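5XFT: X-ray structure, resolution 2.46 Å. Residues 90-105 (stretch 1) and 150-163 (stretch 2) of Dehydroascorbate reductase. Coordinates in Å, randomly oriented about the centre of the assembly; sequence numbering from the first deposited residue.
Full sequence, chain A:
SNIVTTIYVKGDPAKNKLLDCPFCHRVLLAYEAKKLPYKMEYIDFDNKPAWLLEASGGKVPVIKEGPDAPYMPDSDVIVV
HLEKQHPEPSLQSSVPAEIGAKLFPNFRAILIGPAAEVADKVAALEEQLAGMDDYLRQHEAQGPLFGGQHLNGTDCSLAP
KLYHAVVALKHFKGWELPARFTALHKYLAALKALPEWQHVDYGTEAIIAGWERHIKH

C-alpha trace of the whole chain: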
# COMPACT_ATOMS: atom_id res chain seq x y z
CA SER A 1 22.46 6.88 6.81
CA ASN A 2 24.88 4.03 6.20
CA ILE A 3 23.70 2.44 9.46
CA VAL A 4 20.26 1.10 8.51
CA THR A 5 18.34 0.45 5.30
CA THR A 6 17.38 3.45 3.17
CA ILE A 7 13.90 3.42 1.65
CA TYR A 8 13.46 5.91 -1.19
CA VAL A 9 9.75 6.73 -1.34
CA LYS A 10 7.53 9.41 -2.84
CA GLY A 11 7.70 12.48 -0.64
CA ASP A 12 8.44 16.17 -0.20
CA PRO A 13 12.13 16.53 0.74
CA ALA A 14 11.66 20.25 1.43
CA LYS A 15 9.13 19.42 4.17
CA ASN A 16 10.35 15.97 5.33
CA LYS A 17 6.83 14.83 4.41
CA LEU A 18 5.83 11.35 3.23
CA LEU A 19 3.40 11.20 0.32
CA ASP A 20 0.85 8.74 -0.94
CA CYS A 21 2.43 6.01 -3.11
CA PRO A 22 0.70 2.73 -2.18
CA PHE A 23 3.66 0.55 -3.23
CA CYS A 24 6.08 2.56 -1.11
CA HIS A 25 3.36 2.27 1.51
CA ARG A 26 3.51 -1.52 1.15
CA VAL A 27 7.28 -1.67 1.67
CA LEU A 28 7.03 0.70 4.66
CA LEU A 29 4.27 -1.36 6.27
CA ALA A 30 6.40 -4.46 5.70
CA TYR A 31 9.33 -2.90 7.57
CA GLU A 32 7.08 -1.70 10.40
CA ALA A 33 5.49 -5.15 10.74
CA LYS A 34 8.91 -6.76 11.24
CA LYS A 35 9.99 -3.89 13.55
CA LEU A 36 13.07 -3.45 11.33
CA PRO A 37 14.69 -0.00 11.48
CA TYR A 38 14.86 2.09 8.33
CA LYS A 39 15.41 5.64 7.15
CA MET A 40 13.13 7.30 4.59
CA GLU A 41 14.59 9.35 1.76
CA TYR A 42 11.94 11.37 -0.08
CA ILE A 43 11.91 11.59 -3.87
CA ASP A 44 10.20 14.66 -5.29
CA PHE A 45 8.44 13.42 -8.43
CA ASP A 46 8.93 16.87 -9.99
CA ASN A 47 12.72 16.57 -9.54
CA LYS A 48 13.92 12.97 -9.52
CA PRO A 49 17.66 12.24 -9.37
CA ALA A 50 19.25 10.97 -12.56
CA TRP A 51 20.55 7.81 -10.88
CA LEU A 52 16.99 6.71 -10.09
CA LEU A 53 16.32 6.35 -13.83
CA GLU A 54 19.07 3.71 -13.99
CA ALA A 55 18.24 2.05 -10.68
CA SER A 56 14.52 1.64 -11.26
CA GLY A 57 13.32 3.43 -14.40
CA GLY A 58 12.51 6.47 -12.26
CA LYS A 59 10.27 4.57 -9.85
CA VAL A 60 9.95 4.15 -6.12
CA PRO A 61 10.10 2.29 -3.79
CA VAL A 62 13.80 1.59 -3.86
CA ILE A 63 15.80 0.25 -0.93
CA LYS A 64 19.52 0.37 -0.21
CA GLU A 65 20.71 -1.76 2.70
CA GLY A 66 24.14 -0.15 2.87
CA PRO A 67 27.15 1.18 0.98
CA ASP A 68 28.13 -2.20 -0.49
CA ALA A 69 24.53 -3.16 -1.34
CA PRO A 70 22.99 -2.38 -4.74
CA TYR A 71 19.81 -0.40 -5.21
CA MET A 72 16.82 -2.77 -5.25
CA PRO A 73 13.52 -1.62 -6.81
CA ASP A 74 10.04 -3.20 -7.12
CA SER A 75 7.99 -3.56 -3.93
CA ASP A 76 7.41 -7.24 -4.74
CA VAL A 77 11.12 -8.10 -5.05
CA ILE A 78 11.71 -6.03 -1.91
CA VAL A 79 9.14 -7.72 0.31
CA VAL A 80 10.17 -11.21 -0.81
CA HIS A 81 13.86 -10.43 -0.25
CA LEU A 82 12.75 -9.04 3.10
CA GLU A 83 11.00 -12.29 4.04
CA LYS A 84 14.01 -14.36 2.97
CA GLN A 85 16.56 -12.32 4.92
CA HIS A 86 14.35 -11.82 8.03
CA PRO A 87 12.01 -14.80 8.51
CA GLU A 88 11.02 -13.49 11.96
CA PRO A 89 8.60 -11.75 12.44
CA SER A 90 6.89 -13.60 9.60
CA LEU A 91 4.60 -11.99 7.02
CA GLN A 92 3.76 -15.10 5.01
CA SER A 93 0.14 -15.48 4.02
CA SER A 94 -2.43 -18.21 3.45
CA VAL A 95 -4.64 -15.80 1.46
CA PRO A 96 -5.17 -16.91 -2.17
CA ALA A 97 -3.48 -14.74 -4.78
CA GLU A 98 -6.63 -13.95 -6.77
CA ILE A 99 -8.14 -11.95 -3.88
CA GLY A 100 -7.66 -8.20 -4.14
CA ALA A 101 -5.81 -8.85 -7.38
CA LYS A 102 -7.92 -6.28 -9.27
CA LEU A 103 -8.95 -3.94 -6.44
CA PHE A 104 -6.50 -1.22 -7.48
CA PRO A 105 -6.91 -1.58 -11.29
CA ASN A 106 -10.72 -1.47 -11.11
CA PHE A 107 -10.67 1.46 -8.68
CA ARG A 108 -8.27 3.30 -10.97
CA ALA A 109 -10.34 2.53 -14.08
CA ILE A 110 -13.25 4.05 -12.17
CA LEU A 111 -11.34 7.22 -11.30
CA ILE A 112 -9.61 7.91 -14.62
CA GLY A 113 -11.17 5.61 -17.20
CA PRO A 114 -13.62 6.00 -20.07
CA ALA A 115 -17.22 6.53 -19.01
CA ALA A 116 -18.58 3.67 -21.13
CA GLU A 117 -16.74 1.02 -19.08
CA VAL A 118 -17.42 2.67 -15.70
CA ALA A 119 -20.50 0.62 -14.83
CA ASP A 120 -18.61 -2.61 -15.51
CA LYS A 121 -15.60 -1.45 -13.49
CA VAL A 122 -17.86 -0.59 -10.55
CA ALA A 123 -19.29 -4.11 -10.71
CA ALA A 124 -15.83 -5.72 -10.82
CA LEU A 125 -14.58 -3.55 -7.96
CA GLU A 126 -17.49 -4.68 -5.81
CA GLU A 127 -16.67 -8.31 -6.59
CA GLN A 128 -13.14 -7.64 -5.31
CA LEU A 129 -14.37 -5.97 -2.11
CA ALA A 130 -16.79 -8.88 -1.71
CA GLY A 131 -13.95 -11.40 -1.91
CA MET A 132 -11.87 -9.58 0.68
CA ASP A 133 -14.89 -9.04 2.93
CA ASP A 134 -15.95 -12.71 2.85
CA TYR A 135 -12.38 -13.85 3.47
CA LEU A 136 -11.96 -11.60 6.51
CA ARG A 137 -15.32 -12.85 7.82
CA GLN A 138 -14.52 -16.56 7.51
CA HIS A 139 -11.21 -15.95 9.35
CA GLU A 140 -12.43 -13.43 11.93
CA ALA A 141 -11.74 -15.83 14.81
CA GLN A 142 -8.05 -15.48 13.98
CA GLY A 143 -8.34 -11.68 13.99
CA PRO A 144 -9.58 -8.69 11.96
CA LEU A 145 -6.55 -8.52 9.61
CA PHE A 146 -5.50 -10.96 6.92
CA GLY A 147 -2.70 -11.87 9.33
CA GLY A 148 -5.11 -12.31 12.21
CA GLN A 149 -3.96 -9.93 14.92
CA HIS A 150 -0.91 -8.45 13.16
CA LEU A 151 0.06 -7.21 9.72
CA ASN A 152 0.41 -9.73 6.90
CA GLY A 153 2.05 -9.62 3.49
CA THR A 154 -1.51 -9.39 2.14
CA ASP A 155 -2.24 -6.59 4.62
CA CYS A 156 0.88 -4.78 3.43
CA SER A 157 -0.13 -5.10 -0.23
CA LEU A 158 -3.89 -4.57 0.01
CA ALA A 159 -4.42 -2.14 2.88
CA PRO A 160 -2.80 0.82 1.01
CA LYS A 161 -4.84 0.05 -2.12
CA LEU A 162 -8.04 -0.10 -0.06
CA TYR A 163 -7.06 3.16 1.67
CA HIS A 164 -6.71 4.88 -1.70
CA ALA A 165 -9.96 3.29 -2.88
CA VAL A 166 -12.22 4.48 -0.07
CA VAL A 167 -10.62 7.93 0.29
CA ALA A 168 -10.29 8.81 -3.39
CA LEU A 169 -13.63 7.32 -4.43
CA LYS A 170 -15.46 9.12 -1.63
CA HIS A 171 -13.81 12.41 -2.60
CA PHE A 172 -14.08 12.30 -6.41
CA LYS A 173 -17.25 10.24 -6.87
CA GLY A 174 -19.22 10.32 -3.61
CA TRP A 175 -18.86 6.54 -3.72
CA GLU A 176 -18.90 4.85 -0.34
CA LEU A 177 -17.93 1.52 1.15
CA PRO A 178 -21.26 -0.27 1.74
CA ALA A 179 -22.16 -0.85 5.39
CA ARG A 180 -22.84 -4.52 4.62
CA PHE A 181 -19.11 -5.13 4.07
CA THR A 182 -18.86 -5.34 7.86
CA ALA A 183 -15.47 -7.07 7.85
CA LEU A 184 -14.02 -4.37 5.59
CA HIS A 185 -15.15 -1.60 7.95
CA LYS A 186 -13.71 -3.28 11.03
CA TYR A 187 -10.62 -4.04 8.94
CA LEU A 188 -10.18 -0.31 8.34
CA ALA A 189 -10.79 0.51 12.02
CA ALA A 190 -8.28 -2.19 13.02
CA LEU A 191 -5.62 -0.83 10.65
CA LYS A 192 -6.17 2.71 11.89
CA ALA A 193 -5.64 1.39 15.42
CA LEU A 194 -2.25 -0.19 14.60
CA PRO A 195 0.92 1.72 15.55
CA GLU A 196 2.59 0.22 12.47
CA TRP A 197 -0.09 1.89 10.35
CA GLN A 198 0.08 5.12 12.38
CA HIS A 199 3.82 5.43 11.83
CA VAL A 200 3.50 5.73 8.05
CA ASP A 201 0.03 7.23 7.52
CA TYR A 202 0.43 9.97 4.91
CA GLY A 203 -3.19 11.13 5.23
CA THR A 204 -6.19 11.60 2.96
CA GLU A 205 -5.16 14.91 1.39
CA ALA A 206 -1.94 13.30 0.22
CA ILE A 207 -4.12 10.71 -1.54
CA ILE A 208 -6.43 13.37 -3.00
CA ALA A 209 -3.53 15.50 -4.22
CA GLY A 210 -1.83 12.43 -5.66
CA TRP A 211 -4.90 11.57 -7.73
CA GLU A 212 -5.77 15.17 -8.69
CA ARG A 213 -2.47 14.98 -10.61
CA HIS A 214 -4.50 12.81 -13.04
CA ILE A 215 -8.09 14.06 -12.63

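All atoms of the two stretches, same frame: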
# COMPACT_ATOMS: atom_id res chain seq x y z
N SER A 90 7.29 -13.14 10.92
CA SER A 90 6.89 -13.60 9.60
C SER A 90 5.72 -12.79 9.06
O SER A 90 4.87 -12.29 9.81
CB SER A 90 6.52 -15.07 9.63
OG SER A 90 6.05 -15.48 8.36
N LEU A 91 5.69 -12.65 7.73
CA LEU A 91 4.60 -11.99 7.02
C LEU A 91 4.02 -12.89 5.94
O LEU A 91 3.35 -12.40 5.03
CB LEU A 91 5.07 -10.67 6.40
CG LEU A 91 5.77 -9.63 7.25
CD1 LEU A 91 6.02 -8.37 6.42
CD2 LEU A 91 4.95 -9.31 8.48
N GLN A 92 4.28 -14.19 6.02
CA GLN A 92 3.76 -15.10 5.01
C GLN A 92 2.26 -15.29 5.20
O GLN A 92 1.72 -15.13 6.29
CB GLN A 92 4.49 -16.44 5.07
CG GLN A 92 5.98 -16.30 4.82
CD GLN A 92 6.68 -17.62 4.58
OE1 GLN A 92 6.97 -18.37 5.51
NE2 GLN A 92 6.96 -17.92 3.32
N SER A 93 1.58 -15.62 4.10
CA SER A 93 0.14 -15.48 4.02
C SER A 93 -0.49 -16.74 3.44
O SER A 93 0.02 -17.31 2.47
CB SER A 93 -0.23 -14.27 3.15
OG SER A 93 -1.57 -13.87 3.36
N SER A 94 -1.62 -17.15 4.02
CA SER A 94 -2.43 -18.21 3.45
C SER A 94 -3.44 -17.70 2.44
O SER A 94 -4.07 -18.51 1.75
CB SER A 94 -3.16 -18.97 4.56
OG SER A 94 -2.33 -19.20 5.68
N VAL A 95 -3.60 -16.38 2.32
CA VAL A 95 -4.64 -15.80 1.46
C VAL A 95 -4.37 -16.16 0.01
O VAL A 95 -3.23 -16.00 -0.47
CB VAL A 95 -4.69 -14.29 1.64
CG1 VAL A 95 -5.85 -13.71 0.83
CG2 VAL A 95 -4.83 -13.94 3.11
N PRO A 96 -5.37 -16.64 -0.74
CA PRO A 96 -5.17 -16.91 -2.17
C PRO A 96 -4.79 -15.65 -2.94
O PRO A 96 -5.20 -14.54 -2.61
CB PRO A 96 -6.54 -17.44 -2.63
CG PRO A 96 -7.18 -17.96 -1.39
CD PRO A 96 -6.68 -17.10 -0.26
N ALA A 97 -4.01 -15.86 -4.01
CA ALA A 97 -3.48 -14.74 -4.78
C ALA A 97 -4.58 -13.94 -5.46
O ALA A 97 -4.50 -12.71 -5.54
CB ALA A 97 -2.48 -15.25 -5.82
N GLU A 98 -5.63 -14.61 -5.94
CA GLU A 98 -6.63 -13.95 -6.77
C GLU A 98 -7.40 -12.86 -6.02
O GLU A 98 -8.04 -12.02 -6.66
CB GLU A 98 -7.62 -14.97 -7.32
CG GLU A 98 -8.56 -15.53 -6.27
CD GLU A 98 -9.58 -16.50 -6.83
OE1 GLU A 98 -10.79 -16.29 -6.61
OE2 GLU A 98 -9.17 -17.49 -7.49
N ILE A 99 -7.32 -12.84 -4.70
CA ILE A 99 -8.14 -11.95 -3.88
C ILE A 99 -7.47 -10.58 -3.78
O ILE A 99 -6.28 -10.49 -3.45
CB ILE A 99 -8.39 -12.56 -2.50
CG1 ILE A 99 -9.25 -13.81 -2.65
CG2 ILE A 99 -9.05 -11.56 -1.57
CD1 ILE A 99 -9.41 -14.60 -1.38
N GLY A 100 -8.23 -9.53 -4.05
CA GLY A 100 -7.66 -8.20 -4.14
C GLY A 100 -6.79 -7.98 -5.34
O GLY A 100 -6.18 -6.92 -5.46
N ALA A 101 -6.72 -8.96 -6.25
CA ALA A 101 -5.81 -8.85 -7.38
C ALA A 101 -6.20 -7.74 -8.35
O ALA A 101 -5.34 -7.25 -9.09
CB ALA A 101 -5.73 -10.18 -8.13
N LYS A 102 -7.47 -7.33 -8.37
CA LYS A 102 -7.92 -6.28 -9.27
C LYS A 102 -8.60 -5.14 -8.53
O LYS A 102 -9.30 -4.33 -9.15
CB LYS A 102 -8.86 -6.83 -10.34
CG LYS A 102 -8.48 -8.19 -10.90
CD LYS A 102 -9.52 -8.63 -11.92
CE LYS A 102 -9.44 -10.11 -12.22
NZ LYS A 102 -10.63 -10.53 -13.03
N LEU A 103 -8.43 -5.07 -7.21
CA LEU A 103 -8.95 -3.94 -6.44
C LEU A 103 -8.43 -2.62 -7.00
O LEU A 103 -9.21 -1.76 -7.46
CB LEU A 103 -8.56 -4.11 -4.98
CG LEU A 103 -8.76 -2.94 -4.02
CD1 LEU A 103 -10.23 -2.61 -3.90
CD2 LEU A 103 -8.18 -3.28 -2.65
N PHE A 104 -7.11 -2.46 -7.02
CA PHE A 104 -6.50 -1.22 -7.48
C PHE A 104 -6.76 -0.94 -8.95
O PHE A 104 -7.11 0.21 -9.28
CB PHE A 104 -5.00 -1.24 -7.15
CG PHE A 104 -4.27 0.00 -7.58
CD1 PHE A 104 -3.58 0.03 -8.78
CD2 PHE A 104 -4.26 1.13 -6.78
CE1 PHE A 104 -2.90 1.17 -9.17
CE2 PHE A 104 -3.59 2.27 -7.16
CZ PHE A 104 -2.91 2.29 -8.36
N PRO A 105 -6.61 -1.89 -9.88
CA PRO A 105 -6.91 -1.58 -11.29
C PRO A 105 -8.35 -1.17 -11.54
O PRO A 105 -8.59 -0.25 -12.33
CB PRO A 105 -6.56 -2.88 -12.02
CG PRO A 105 -5.53 -3.52 -11.16
CD PRO A 105 -5.95 -3.21 -9.76
N HIS A 150 -2.02 -9.30 13.57
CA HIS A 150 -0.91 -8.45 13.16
C HIS A 150 -0.84 -8.39 11.64
O HIS A 150 -1.50 -9.16 10.93
CB HIS A 150 0.42 -8.97 13.72
CG HIS A 150 0.30 -9.52 15.11
ND1 HIS A 150 0.25 -8.71 16.23
CD2 HIS A 150 0.22 -10.79 15.56
CE1 HIS A 150 0.14 -9.47 17.30
NE2 HIS A 150 0.12 -10.73 16.93
N LEU A 151 -0.02 -7.46 11.15
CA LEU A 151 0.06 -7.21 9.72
C LEU A 151 0.62 -8.41 8.97
O LEU A 151 1.54 -9.10 9.43
CB LEU A 151 0.93 -5.98 9.45
CG LEU A 151 0.29 -4.64 9.73
CD1 LEU A 151 1.19 -3.52 9.24
CD2 LEU A 151 -1.08 -4.57 9.08
N ASN A 152 0.09 -8.62 7.78
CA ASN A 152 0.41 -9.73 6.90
C ASN A 152 0.99 -9.17 5.60
O ASN A 152 0.88 -7.98 5.32
CB ASN A 152 -0.86 -10.55 6.64
CG ASN A 152 -0.58 -11.89 6.05
OD1 ASN A 152 0.43 -12.52 6.36
ND2 ASN A 152 -1.49 -12.38 5.25
N GLY A 153 1.62 -10.04 4.81
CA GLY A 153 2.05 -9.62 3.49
C GLY A 153 0.88 -9.15 2.64
O GLY A 153 1.00 -8.21 1.85
N THR A 154 -0.28 -9.81 2.81
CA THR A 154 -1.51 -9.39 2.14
C THR A 154 -2.04 -8.08 2.72
O THR A 154 -2.55 -7.24 1.97
CB THR A 154 -2.54 -10.51 2.27
OG1 THR A 154 -2.13 -11.62 1.47
CG2 THR A 154 -3.91 -10.03 1.80
N ASP A 155 -1.92 -7.89 4.03
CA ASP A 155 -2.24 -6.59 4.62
C ASP A 155 -1.36 -5.50 4.03
O ASP A 155 -1.84 -4.42 3.67
CB ASP A 155 -2.05 -6.64 6.13
CG ASP A 155 -3.10 -7.47 6.83
OD1 ASP A 155 -4.29 -7.38 6.46
OD2 ASP A 155 -2.73 -8.22 7.76
N CYS A 156 -0.06 -5.77 3.93
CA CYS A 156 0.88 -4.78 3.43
C CYS A 156 0.60 -4.43 1.97
O CYS A 156 0.79 -3.28 1.57
CB CYS A 156 2.32 -5.28 3.59
SG CYS A 156 2.84 -5.46 5.33
N SER A 157 0.15 -5.40 1.17
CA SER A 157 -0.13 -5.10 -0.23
C SER A 157 -1.50 -4.46 -0.42
O SER A 157 -1.65 -3.54 -1.24
CB SER A 157 -0.03 -6.37 -1.06
OG SER A 157 -0.41 -6.11 -2.40
N LEU A 158 -2.51 -4.93 0.31
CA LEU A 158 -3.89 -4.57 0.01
C LEU A 158 -4.41 -3.40 0.82
O LEU A 158 -5.26 -2.64 0.34
CB LEU A 158 -4.82 -5.76 0.24
CG LEU A 158 -4.83 -6.87 -0.80
CD1 LEU A 158 -5.94 -7.86 -0.48
CD2 LEU A 158 -5.02 -6.30 -2.20
N ALA A 159 -3.94 -3.24 2.06
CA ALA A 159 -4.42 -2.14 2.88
C ALA A 159 -4.14 -0.76 2.27
O ALA A 159 -5.04 0.09 2.30
CB ALA A 159 -3.83 -2.25 4.29
N PRO A 160 -2.96 -0.48 1.70
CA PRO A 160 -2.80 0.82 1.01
C PRO A 160 -3.74 0.99 -0.17
O PRO A 160 -4.32 2.08 -0.34
CB PRO A 160 -1.33 0.81 0.58
CG PRO A 160 -0.67 -0.11 1.55
CD PRO A 160 -1.67 -1.19 1.79
N LYS A 161 -3.91 -0.05 -0.99
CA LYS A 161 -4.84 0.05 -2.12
C LYS A 161 -6.26 0.33 -1.65
O LYS A 161 -6.97 1.15 -2.24
CB LYS A 161 -4.78 -1.21 -2.97
CG LYS A 161 -3.38 -1.58 -3.41
CD LYS A 161 -3.37 -2.79 -4.33
CE LYS A 161 -1.95 -3.23 -4.62
NZ LYS A 161 -1.90 -4.38 -5.58
N LEU A 162 -6.70 -0.34 -0.59
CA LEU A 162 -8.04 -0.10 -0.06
C LEU A 162 -8.16 1.32 0.50
O LEU A 162 -9.20 1.97 0.34
CB LEU A 162 -8.37 -1.14 1.01
CG LEU A 162 -9.75 -1.05 1.67
CD1 LEU A 162 -10.84 -1.39 0.68
CD2 LEU A 162 -9.80 -1.97 2.87
N TYR A 163 -7.10 1.79 1.17
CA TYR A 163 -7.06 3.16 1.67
C TYR A 163 -7.31 4.16 0.54
O TYR A 163 -8.21 5.01 0.62
CB TYR A 163 -5.70 3.41 2.32
CG TYR A 163 -5.58 4.64 3.19
CD1 TYR A 163 -6.69 5.26 3.73
CD2 TYR A 163 -4.33 5.19 3.46
CE1 TYR A 163 -6.57 6.38 4.53
CE2 TYR A 163 -4.19 6.30 4.25
CZ TYR A 163 -5.31 6.90 4.78
OH TYR A 163 -5.16 8.02 5.56
O HOH W 1 -5.08 -4.66 -6.53

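Stretch 1 is largely loop and turn until a helix begins at L103, and it runs along the helix of stretch 2, which starts at G153 directly after the N-cap residue N152. The two backbones come closest at the beginning, where the CA atoms of L91 and N152 are 4.8 Å apart; farther along, the CA atoms of G100 and L158 lie 6.7 Å apart and those of F104 and K161 5.8 Å. Stretch 1 thus advances with the helix, and together the two segments bury 631 Å².

At the start of stretch 1, S90 has little to do with the helix, but its OG accepts a hydrogen bond from Q92 N (3.2 Å) and so braces the turn of chain around L91. L91 makes the main backbone link. Its carbonyl oxygen accepts a hydrogen bond from G153 N, with 2.9 Å between L91 O and G153 N. The first amides of a helix have no carbonyl from a preceding turn to bind, and here the loop supplies one. G153 suits this close approach: a CB built on it would lie 2.8 Å from L91 O, a clash. The buried side chain of L91 packs beside this bond, with CD2 3.5 Å from L151 O and CD1 4.4 Å from C156 SG, an apolar contact one turn into the helix.

The side chain of Q92 points away, whereas that of S93 points toward the helix. S93 OG and T154 OG1 share a hydrogen bond of 3.0 Å in which either hydroxyl could be the donor. The same S93 OG accepts a weak hydrogen bond from V95 N at 3.4 Å, tying the loop to itself beside the helix start. The side chain of N152 reaches back among these groups, although the orientation of its amide is uncertain. V95 also points toward the helix and packs against the threonine hydroxyl, its CB lying 3.7 Å from T154 OG1.

From P96 to I99 the chain forms a type I turn that swings away from the helix, and P96, A97 and E98 make no contact with it. A type II turn from E98 to A101 brings the chain back. I99 O lies 4.0 Å from L158 CD1, and G100 O is 3.5 Å from L158 CD2. G100 has a positive phi, which by itself favours glycine, and an ideal CB would fall only 2.5 Å from L158 CD2, so the leucine occupies the space a side chain would need.

After A101 and the N-cap residue K102, which face away, L103 turns toward stretch 2. Its CD2 packs 4.4 Å from L158 CD2, 4.0 Å from K161 CB and 4.2 Å from L162 CB, joining residues from successive turns in one apolar patch. F104 CB meets the aliphatic part of K161, 3.6 Å from CD, while the extended lysine carries its charged end onward. There a water donates to G100 O (2.7 Å from its oxygen), accepts from F104 N (3.0 Å) and accepts weakly from K161 NZ (3.3 Å), bridging the two stretches.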